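Long-range contact in ubiquitin-activating enzyme E1-like (Saccharomyces cerevisiae, PDB 3ONH), which works with AOS1 as the ATP-dependent E1 that activates SUMO (SMT3), this chain being its ubiquitin-fold domain, which pairs with the E2 Ubc9: residues 11-17 and 93-97. Coordinates in Å, arbitrary orientation, origin at the centre of the assembly. Numbering follows the deposited sequence.
Sequences KLSSDCL and LDVDD
Leu12 and Val95 sit side by side on neighbouring parallel strands, side chains on the same face, CA atoms 4.8 Å apart, both extended (phi/psi -118/138 and -86/108); one residue earlier Lys11 pairs with Asp94, CA to CA 5.0 Å. Leu12 bonds on both sides of Val95: its N donates to Asp94 O (3.0 Å), and its O accepts from Asp96 N (3.0 Å) plus a CA-H...O contact from Val95 CA (3.2 Å). Beta-branched Val95 (chi1 t) favours the extended backbone and sets CG2 4.1 Å from Leu12 CB; buried, apolar Leu12 puts CD1 4.2 Å from Leu93 CD2. The pairing belongs to the parallel junction of strands 6-12 and 84-95 in the ubiquitin-fold domain. Ser13 occupies the N-cap position before helix 14-19, its small OG donating to Asp15 OD1 (2.3 Å, very short). One turn on, Leu17 (t, p) points toward the strand, CD1 4.2 Å from Val95 CG2 and 4.3 Å from Leu93 CD1. On the more open Lys11 face, a water donates to Asp94 OD2 (3.0 Å) and weakly accepts from Lys11 NZ (3.0 Å), linking opposite charges 4.6 Å apart (NZ to OD2), beyond a salt bridge.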
loop_
_atom_site.group_PDB
_atom_site.type_symbol
_atom_site.label_atom_id
_atom_site.label_comp_id
_atom_site.label_asym_id
_atom_site.label_seq_id
_atom_site.Cartn_x
_atom_site.Cartn_y
_atom_site.Cartn_z
ATOM N N LYS A 11 0.769 4.291 9.986
ATOM C CA LYS A 11 0.241 4.121 11.338
ATOM C C LYS A 11 -1.226 3.699 11.294
ATOM O O LYS A 11 -2.101 4.488 10.927
ATOM C CB LYS A 11 0.390 5.413 12.145
ATOM C CG LYS A 11 1.824 5.911 12.278
ATOM C CD LYS A 11 1.848 7.345 12.804
ATOM C CE LYS A 11 3.264 7.898 12.880
ATOM N NZ LYS A 11 4.122 7.075 13.777
ATOM N N LEU A 12 -1.481 2.449 11.672
ATOM C CA LEU A 12 -2.812 1.852 11.621
ATOM C C LEU A 12 -3.274 1.462 13.006
ATOM O O LEU A 12 -2.500 0.917 13.786
ATOM C CB LEU A 12 -2.789 0.584 10.763
ATOM C CG LEU A 12 -3.121 0.678 9.280
ATOM C CD1 LEU A 12 -2.546 -0.517 8.554
ATOM C CD2 LEU A 12 -4.622 0.753 9.081
ATOM N N SER A 13 -4.538 1.730 13.309
ATOM C CA SER A 13 -5.159 1.166 14.492
ATOM C C SER A 13 -5.603 -0.260 14.170
ATOM O O SER A 13 -5.794 -0.614 13.008
ATOM C CB SER A 13 -6.340 2.024 14.955
ATOM O OG SER A 13 -7.342 2.122 13.958
ATOM N N SER A 14 -5.753 -1.082 15.198
ATOM C CA SER A 14 -6.113 -2.481 15.017
ATOM C C SER A 14 -7.440 -2.644 14.293
ATOM O O SER A 14 -7.575 -3.473 13.400
ATOM C CB SER A 14 -6.181 -3.179 16.372
ATOM O OG SER A 14 -5.037 -2.871 17.149
ATOM N N ASP A 15 -8.427 -1.854 14.695
ATOM C CA ASP A 15 -9.752 -1.932 14.106
ATOM C C ASP A 15 -9.692 -1.588 12.635
ATOM O O ASP A 15 -10.565 -1.975 11.865
ATOM C CB ASP A 15 -10.705 -0.967 14.805
ATOM C CG ASP A 15 -10.328 0.486 14.583
ATOM O OD1 ASP A 15 -9.126 0.809 14.646
ATOM O OD2 ASP A 15 -11.237 1.310 14.355
ATOM N N CYS A 16 -8.655 -0.855 12.247
ATOM C CA CYS A 16 -8.530 -0.398 10.870
ATOM C C CYS A 16 -8.027 -1.504 9.938
ATOM O O CYS A 16 -8.514 -1.660 8.825
ATOM C CB CYS A 16 -7.629 0.832 10.789
ATOM S SG CYS A 16 -7.705 1.671 9.204
ATOM N N LEU A 17 -7.055 -2.277 10.396
ATOM C CA LEU A 17 -6.604 -3.410 9.616
ATOM C C LEU A 17 -7.792 -4.323 9.343
ATOM O O LEU A 17 -7.911 -4.893 8.260
ATOM C CB LEU A 17 -5.516 -4.176 10.365
ATOM C CG LEU A 17 -4.627 -5.081 9.509
ATOM C CD1 LEU A 17 -3.591 -4.273 8.752
ATOM C CD2 LEU A 17 -3.947 -6.117 10.379
ATOM N N LEU A 93 3.719 -1.496 7.798
ATOM C CA LEU A 93 2.465 -1.403 8.534
ATOM C C LEU A 93 2.706 -1.451 10.035
ATOM O O LEU A 93 3.060 -2.494 10.593
ATOM C CB LEU A 93 1.495 -2.524 8.141
ATOM C CG LEU A 93 1.163 -2.687 6.659
ATOM C CD1 LEU A 93 0.028 -3.685 6.472
ATOM C CD2 LEU A 93 0.784 -1.342 6.070
ATOM N N ASP A 94 2.503 -0.310 10.680
ATOM C CA ASP A 94 2.660 -0.176 12.131
ATOM C C ASP A 94 1.302 -0.200 12.833
ATOM O O ASP A 94 0.669 0.838 13.029
ATOM C CB ASP A 94 3.413 1.120 12.450
ATOM C CG ASP A 94 3.479 1.420 13.936
ATOM O OD1 ASP A 94 3.146 0.534 14.750
ATOM O OD2 ASP A 94 3.876 2.552 14.291
ATOM N N VAL A 95 0.857 -1.397 13.201
ATOM C CA VAL A 95 -0.412 -1.564 13.889
ATOM C C VAL A 95 -0.202 -1.383 15.394
ATOM O O VAL A 95 0.392 -2.229 16.061
ATOM C CB VAL A 95 -1.029 -2.926 13.562
ATOM C CG1 VAL A 95 -2.254 -3.184 14.420
ATOM C CG2 VAL A 95 -1.376 -2.986 12.084
ATOM N N ASP A 96 -0.689 -0.264 15.915
ATOM C CA ASP A 96 -0.338 0.164 17.262
ATOM C C ASP A 96 -1.537 0.290 18.202
ATOM O O ASP A 96 -2.582 0.825 17.831
ATOM C CB ASP A 96 0.412 1.496 17.184
ATOM C CG ASP A 96 0.779 2.041 18.543
ATOM O OD1 ASP A 96 0.864 1.252 19.505
ATOM O OD2 ASP A 96 0.990 3.267 18.643
ATOM N N ASP A 97 -1.367 -0.212 19.420
ATOM C CA ASP A 97 -2.329 0.005 20.490
ATOM C C ASP A 97 -1.663 0.823 21.592
ATOM O O ASP A 97 -0.597 0.463 22.089
ATOM C CB ASP A 97 -2.833 -1.327 21.045
HETATM O O HOH W 1 4.269 5.010 15.978
#